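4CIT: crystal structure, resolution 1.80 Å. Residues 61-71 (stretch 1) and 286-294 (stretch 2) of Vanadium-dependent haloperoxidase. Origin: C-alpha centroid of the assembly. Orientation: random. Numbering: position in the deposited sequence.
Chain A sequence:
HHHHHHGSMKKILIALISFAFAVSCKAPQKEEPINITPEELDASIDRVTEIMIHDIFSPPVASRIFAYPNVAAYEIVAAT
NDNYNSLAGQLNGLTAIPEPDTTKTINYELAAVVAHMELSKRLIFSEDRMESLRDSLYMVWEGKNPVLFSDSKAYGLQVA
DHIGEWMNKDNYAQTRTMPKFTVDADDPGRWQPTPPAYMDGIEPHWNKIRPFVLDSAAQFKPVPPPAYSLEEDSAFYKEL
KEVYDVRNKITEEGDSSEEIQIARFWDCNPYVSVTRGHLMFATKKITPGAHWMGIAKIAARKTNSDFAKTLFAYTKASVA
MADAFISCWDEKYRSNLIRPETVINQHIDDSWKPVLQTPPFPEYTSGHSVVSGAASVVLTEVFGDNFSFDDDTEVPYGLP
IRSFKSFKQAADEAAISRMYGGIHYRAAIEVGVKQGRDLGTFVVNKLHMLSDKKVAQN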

ATOM      1  N   VAL A  61       6.454   3.221   4.366  1.00 11.41           N
ATOM      2  CA  VAL A  61       7.198   2.060   4.925  1.00 11.43           C
ATOM      3  C   VAL A  61       6.282   0.801   4.945  1.00 11.78           C
ATOM      4  O   VAL A  61       6.734  -0.317   4.634  1.00 10.99           O
ATOM      5  CB  VAL A  61       7.760   2.355   6.339  1.00 13.63           C
ATOM      6  CG1 VAL A  61       8.353   1.094   6.937  1.00 14.78           C
ATOM      7  CG2 VAL A  61       8.818   3.429   6.230  1.00 14.04           C
ATOM      8  N   ALA A  62       4.984   1.000   5.220  1.00 11.67           N
ATOM      9  CA  ALA A  62       3.994  -0.082   5.197  1.00 13.64           C
ATOM     10  C   ALA A  62       3.946  -0.772   3.828  1.00 12.87           C
ATOM     11  O   ALA A  62       3.813  -1.976   3.748  1.00 12.40           O
ATOM     12  CB  ALA A  62       2.617   0.481   5.570  1.00 13.46           C
ATOM     13  N   SER A  63       4.143  -0.017   2.728  1.00 12.08           N
ATOM     14  CA  SER A  63       4.050  -0.589   1.388  1.00 12.44           C
ATOM     15  C   SER A  63       5.186  -1.557   1.090  1.00 11.21           C
ATOM     16  O   SER A  63       5.049  -2.571   0.416  1.00 11.25           O
ATOM     17  CB  SER A  63       3.957   0.486   0.302  1.00 12.70           C
ATOM     18  OG  SER A  63       5.156   1.231   0.232  1.00 12.30           O
ATOM     19  N   ARG A  64       6.312  -1.290   1.723  1.00 11.36           N
ATOM     20  CA  ARG A  64       7.499  -2.120   1.554  1.00 11.94           C
ATOM     21  C   ARG A  64       7.280  -3.471   2.329  1.00 11.62           C
ATOM     22  O   ARG A  64       7.633  -4.559   1.896  1.00 11.05           O
ATOM     23  CB  ARG A  64       8.707  -1.359   2.080  1.00 13.35           C
ATOM     24  CG  ARG A  64      10.019  -2.121   2.069  1.00 14.30           C
ATOM     25  CD  ARG A  64      11.236  -1.235   2.469  1.00 12.77           C
ATOM     26  NE  ARG A  64      12.463  -2.002   2.416  1.00 13.05           N
ATOM     27  CZ  ARG A  64      13.004  -2.738   3.346  1.00 13.73           C
ATOM     28  NH1 ARG A  64      12.438  -2.877   4.548  1.00 15.37           N
ATOM     29  NH2 ARG A  64      14.130  -3.329   3.071  1.00 15.03           N
ATOM     30  N   ILE A  65       6.681  -3.375   3.504  1.00 11.14           N
ATOM     31  CA  ILE A  65       6.314  -4.546   4.369  1.00 12.04           C
ATOM     32  C   ILE A  65       5.342  -5.508   3.671  1.00 11.10           C
ATOM     33  O   ILE A  65       5.479  -6.700   3.781  1.00 10.92           O
ATOM     34  CB  ILE A  65       5.753  -4.038   5.700  1.00 13.06           C
ATOM     35  CG1 ILE A  65       6.893  -3.311   6.461  1.00 15.68           C
ATOM     36  CG2 ILE A  65       5.288  -5.227   6.540  1.00 13.43           C
ATOM     37  CD1 ILE A  65       6.429  -2.574   7.698  1.00 19.51           C
ATOM     38  N   PHE A  66       4.370  -4.994   2.902  1.00 10.66           N
ATOM     39  CA  PHE A  66       3.450  -5.828   2.140  1.00 10.62           C
ATOM     40  C   PHE A  66       4.100  -6.472   0.923  1.00 10.28           C
ATOM     41  O   PHE A  66       3.826  -7.618   0.655  1.00 10.93           O
ATOM     42  CB  PHE A  66       2.235  -5.017   1.668  1.00 10.83           C
ATOM     43  CG  PHE A  66       1.282  -4.707   2.765  1.00 11.02           C
ATOM     44  CD1 PHE A  66       0.728  -5.702   3.513  1.00 12.17           C
ATOM     45  CD2 PHE A  66       0.877  -3.410   2.974  1.00 11.59           C
ATOM     46  CE1 PHE A  66      -0.174  -5.399   4.509  1.00 11.46           C
ATOM     47  CE2 PHE A  66       0.018  -3.077   3.995  1.00 12.24           C
ATOM     48  CZ  PHE A  66      -0.513  -4.086   4.773  1.00 11.84           C
ATOM     49  N   ALA A  67       4.983  -5.766   0.220  1.00  9.29           N
ATOM     50  CA  ALA A  67       5.469  -6.250  -1.050  1.00  9.10           C
ATOM     51  C   ALA A  67       6.431  -7.416  -1.047  1.00  9.00           C
ATOM     52  O   ALA A  67       6.214  -8.388  -1.765  1.00 10.81           O
ATOM     53  CB  ALA A  67       6.113  -5.130  -1.843  1.00 10.15           C
ATOM     54  N   TYR A  68       7.484  -7.331  -0.240  1.00  9.07           N
ATOM     55  CA  TYR A  68       8.503  -8.339  -0.246  1.00  8.82           C
ATOM     56  C   TYR A  68       8.002  -9.766   0.132  1.00  9.45           C
ATOM     57  O   TYR A  68       8.371 -10.742  -0.522  1.00  8.46           O
ATOM     58  CB  TYR A  68       9.696  -7.982   0.620  1.00  9.29           C
ATOM     59  CG  TYR A  68      10.604  -6.994  -0.076  1.00  9.37           C
ATOM     60  CD1 TYR A  68      11.419  -7.387  -1.170  1.00  9.28           C
ATOM     61  CD2 TYR A  68      10.693  -5.721   0.375  1.00 10.36           C
ATOM     62  CE1 TYR A  68      12.295  -6.479  -1.792  1.00 10.79           C
ATOM     63  CE2 TYR A  68      11.521  -4.776  -0.260  1.00 12.56           C
ATOM     64  CZ  TYR A  68      12.337  -5.157  -1.317  1.00 12.69           C
ATOM     65  OH  TYR A  68      13.171  -4.257  -1.885  1.00 13.44           O
ATOM     66  N   PRO A  69       7.202  -9.903   1.178  1.00  8.67           N
ATOM     67  CA  PRO A  69       6.733 -11.231   1.507  1.00  9.15           C
ATOM     68  C   PRO A  69       5.812 -11.829   0.422  1.00  8.74           C
ATOM     69  O   PRO A  69       5.869 -13.026   0.149  1.00  7.78           O
ATOM     70  CB  PRO A  69       5.993 -11.010   2.801  1.00  9.65           C
ATOM     71  CG  PRO A  69       6.649  -9.783   3.414  1.00 10.78           C
ATOM     72  CD  PRO A  69       6.769  -8.912   2.211  1.00  8.67           C
ATOM     73  N   ASN A  70       4.989 -11.015  -0.226  1.00  8.23           N
ATOM     74  CA  ASN A  70       4.251 -11.514  -1.360  1.00  8.74           C
ATOM     75  C   ASN A  70       5.119 -11.949  -2.485  1.00  8.27           C
ATOM     76  O   ASN A  70       4.848 -13.014  -3.109  1.00  8.86           O
ATOM     77  CB  ASN A  70       3.211 -10.479  -1.835  1.00  9.18           C
ATOM     78  CG  ASN A  70       2.094 -10.326  -0.853  1.00 11.36           C
ATOM     79  OD1 ASN A  70       1.635 -11.334  -0.214  1.00 11.44           O
ATOM     80  ND2 ASN A  70       1.489  -9.135  -0.846  1.00 11.20           N
ATOM     81  N   VAL A  71       6.189 -11.208  -2.829  1.00  9.04           N
ATOM     82  CA  VAL A  71       7.072 -11.618  -3.910  1.00  9.20           C
ATOM     83  C   VAL A  71       7.659 -12.973  -3.605  1.00 10.30           C
ATOM     84  O   VAL A  71       7.757 -13.826  -4.530  1.00  8.24           O
ATOM     85  CB  VAL A  71       8.175 -10.532  -4.211  1.00  8.72           C
ATOM     86  CG1 VAL A  71       9.256 -11.009  -5.138  1.00  8.98           C
ATOM     87  CG2 VAL A  71       7.517  -9.289  -4.771  1.00  9.70           C
ATOM     88  N   ILE A 286      -5.483   2.042   9.935  1.00 18.24           N
ATOM     89  CA  ILE A 286      -4.643   1.462   8.897  1.00 19.46           C
ATOM     90  C   ILE A 286      -4.180   2.539   7.891  1.00 20.95           C
ATOM     91  O   ILE A 286      -4.764   3.575   7.800  1.00 24.55           O
ATOM     92  CB  ILE A 286      -5.303   0.264   8.198  1.00 20.37           C
ATOM     93  CG1 ILE A 286      -6.619   0.595   7.491  1.00 19.54           C
ATOM     94  CG2 ILE A 286      -5.466  -0.841   9.209  1.00 21.41           C
ATOM     95  CD1 ILE A 286      -7.120  -0.551   6.613  1.00 24.91           C
ATOM     96  N   THR A 287      -3.105   2.309   7.157  1.00 14.96           N
ATOM     97  CA  THR A 287      -2.666   3.208   6.133  1.00 14.57           C
ATOM     98  C   THR A 287      -3.348   2.954   4.778  1.00 13.20           C
ATOM     99  O   THR A 287      -3.980   1.920   4.593  1.00 12.17           O
ATOM    100  CB  THR A 287      -1.160   3.070   5.947  1.00 16.28           C
ATOM    101  OG1 THR A 287      -0.909   1.750   5.524  1.00 16.63           O
ATOM    102  CG2 THR A 287      -0.403   3.404   7.239  1.00 20.78           C
ATOM    103  N   PRO A 288      -3.204   3.855   3.825  1.00 12.33           N
ATOM    104  CA  PRO A 288      -3.877   3.649   2.564  1.00 12.90           C
ATOM    105  C   PRO A 288      -3.455   2.401   1.812  1.00 12.00           C
ATOM    106  O   PRO A 288      -4.306   1.759   1.148  1.00 12.91           O
ATOM    107  CB  PRO A 288      -3.486   4.913   1.744  1.00 13.57           C
ATOM    108  CG  PRO A 288      -3.341   5.941   2.791  1.00 13.54           C
ATOM    109  CD  PRO A 288      -2.643   5.230   3.937  1.00 14.77           C
ATOM    110  N   GLY A 289      -2.183   2.040   1.854  1.00 11.60           N
ATOM    111  CA  GLY A 289      -1.732   0.781   1.227  1.00 12.48           C
ATOM    112  C   GLY A 289      -2.389  -0.462   1.802  1.00 13.55           C
ATOM    113  O   GLY A 289      -2.805  -1.392   1.082  1.00 11.83           O
ATOM    114  N   ALA A 290      -2.514  -0.458   3.132  1.00 11.52           N
ATOM    115  CA  ALA A 290      -3.221  -1.540   3.853  1.00 11.30           C
ATOM    116  C   ALA A 290      -4.674  -1.615   3.490  1.00 11.14           C
ATOM    117  O   ALA A 290      -5.244  -2.712   3.322  1.00 12.10           O
ATOM    118  CB  ALA A 290      -3.041  -1.411   5.376  1.00 10.84           C
ATOM    119  N   HIS A 291      -5.332  -0.443   3.291  1.00  9.70           N
ATOM    120  CA  HIS A 291      -6.719  -0.461   2.936  1.00  9.16           C
ATOM    121  C   HIS A 291      -6.898  -1.125   1.554  1.00  9.91           C
ATOM    122  O   HIS A 291      -7.823  -1.964   1.390  1.00  9.33           O
ATOM    123  CB  HIS A 291      -7.210   0.957   2.931  1.00  9.80           C
ATOM    124  CG  HIS A 291      -8.691   1.120   2.776  1.00 10.55           C
ATOM    125  ND1 HIS A 291      -9.345   2.245   3.240  1.00 11.83           N
ATOM    126  CD2 HIS A 291      -9.649   0.323   2.257  1.00 12.43           C
ATOM    127  CE1 HIS A 291     -10.646   2.104   3.061  1.00 13.47           C
ATOM    128  NE2 HIS A 291     -10.851   0.998   2.367  1.00 11.62           N
ATOM    129  N   TRP A 292      -6.014  -0.806   0.616  1.00  9.19           N
ATOM    130  CA  TRP A 292      -6.102  -1.416  -0.717  1.00  9.23           C
ATOM    131  C   TRP A 292      -5.738  -2.894  -0.721  1.00 10.04           C
ATOM    132  O   TRP A 292      -6.268  -3.624  -1.509  1.00  8.81           O
ATOM    133  CB  TRP A 292      -5.343  -0.585  -1.765  1.00  9.45           C
ATOM    134  CG  TRP A 292      -6.166   0.610  -2.172  1.00  9.81           C
ATOM    135  CD1 TRP A 292      -6.086   1.885  -1.641  1.00 11.12           C
ATOM    136  CD2 TRP A 292      -7.220   0.640  -3.123  1.00 10.10           C
ATOM    137  NE1 TRP A 292      -7.028   2.709  -2.238  1.00 12.44           N
ATOM    138  CE2 TRP A 292      -7.756   1.940  -3.125  1.00 11.95           C
ATOM    139  CE3 TRP A 292      -7.795  -0.325  -3.941  1.00 11.68           C
ATOM    140  CZ2 TRP A 292      -8.802   2.306  -3.977  1.00 12.10           C
ATOM    141  CZ3 TRP A 292      -8.796   0.039  -4.820  1.00 10.18           C
ATOM    142  CH2 TRP A 292      -9.313   1.347  -4.798  1.00 11.24           C
ATOM    143  N   MET A 293      -4.851  -3.310   0.157  1.00 10.47           N
ATOM    144  CA  MET A 293      -4.610  -4.703   0.390  1.00 11.53           C
ATOM    145  C   MET A 293      -5.865  -5.400   0.874  1.00 10.37           C
ATOM    146  O   MET A 293      -6.183  -6.514   0.448  1.00  9.59           O
ATOM    147  CB  MET A 293      -3.406  -4.982   1.312  1.00 12.84           C
ATOM    148  CG  MET A 293      -2.110  -4.583   0.732  1.00 14.46           C
ATOM    149  SD  MET A 293      -1.583  -5.535  -0.742  1.00 13.93           S
ATOM    150  CE  MET A 293      -1.476  -7.103  -0.002  1.00 16.68           C
ATOM    151  N   GLY A 294      -6.645  -4.734   1.719  1.00  9.47           N
ATOM    152  CA  GLY A 294      -7.862  -5.209   2.153  1.00  9.94           C
ATOM    153  C   GLY A 294      -8.918  -5.341   1.041  1.00  9.68           C
ATOM    154  O   GLY A 294      -9.666  -6.367   0.985  1.00  9.30           O
TER

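A helix and the start of a second helix, with the N-cap residue before it, far apart in sequence, pack through a small, largely apolar contact centered on the ring of Phe 66, with no hydrogen bond between them. The axes of helix 61-71 and helix 288-294 approach to 9.2 Å and their N-to-C directions differ by 36°, so the two helices run in roughly the same direction and meet along one side of each helix. Only 258 Å² is buried in total, both sides summed, and Phe 66 and Met 293 contribute the largest shares. In stretch 1 the contacting residues are Ala 62, Phe 66 and Asn 70, spaced four apart; this spacing, close to one helical turn, brings all three CA-to-CB bonds toward stretch 2.

Phe 66 (chi1 -74°, m) extends its ring to the second helix at Gly 289, Ala 290 and Met 293. Met 293 covers one face: its CG lies 3.9 Å from the ring centroid and 11° off the normal, a CH-pi arrangement, and the same CG is 3.9 Å from Phe 66 CD2. The Met 293 side chain, with all three chi angles in m, carries SD to 5.0 Å from the centroid of the Phe 66 ring, 27° off the normal, a more oblique sulfur-aromatic approach. Ala 290 meets the ring obliquely, with its CA 3.6 Å from Phe 66 CE2 and its CB 3.7 Å from Phe 66 CZ. Nearby, Phe 66 CE2 also comes within 4.2 Å of the backbone C of Gly 289. Gly 289 has no side chain, yet an ideal CB would point toward stretch 1 and find room, lying 4.3 Å from Ser 63 CB.

Smaller contacts extend the interface beyond the ring. Ala 62 CB rests 3.7 Å from Thr 287 OG1, a van der Waals contact at the N-cap position of the second helix. Farther along, the methyl CE of Met 293 lies 3.7 Å from Asn 70 ND2. That amide nitrogen is hydrogen-bonded elsewhere in the structure, so its polar requirement is met without a partner in stretch 2. Met 293 thus touches both Phe 66 and Asn 70, linking successive turns of the first helix. Between those turns the helix is kinked at Pro 69, whose ring nitrogen has no hydrogen to donate to the preceding turn; backbone bonding resumes with Val 71 N to Ala 67 O at 3.0 Å.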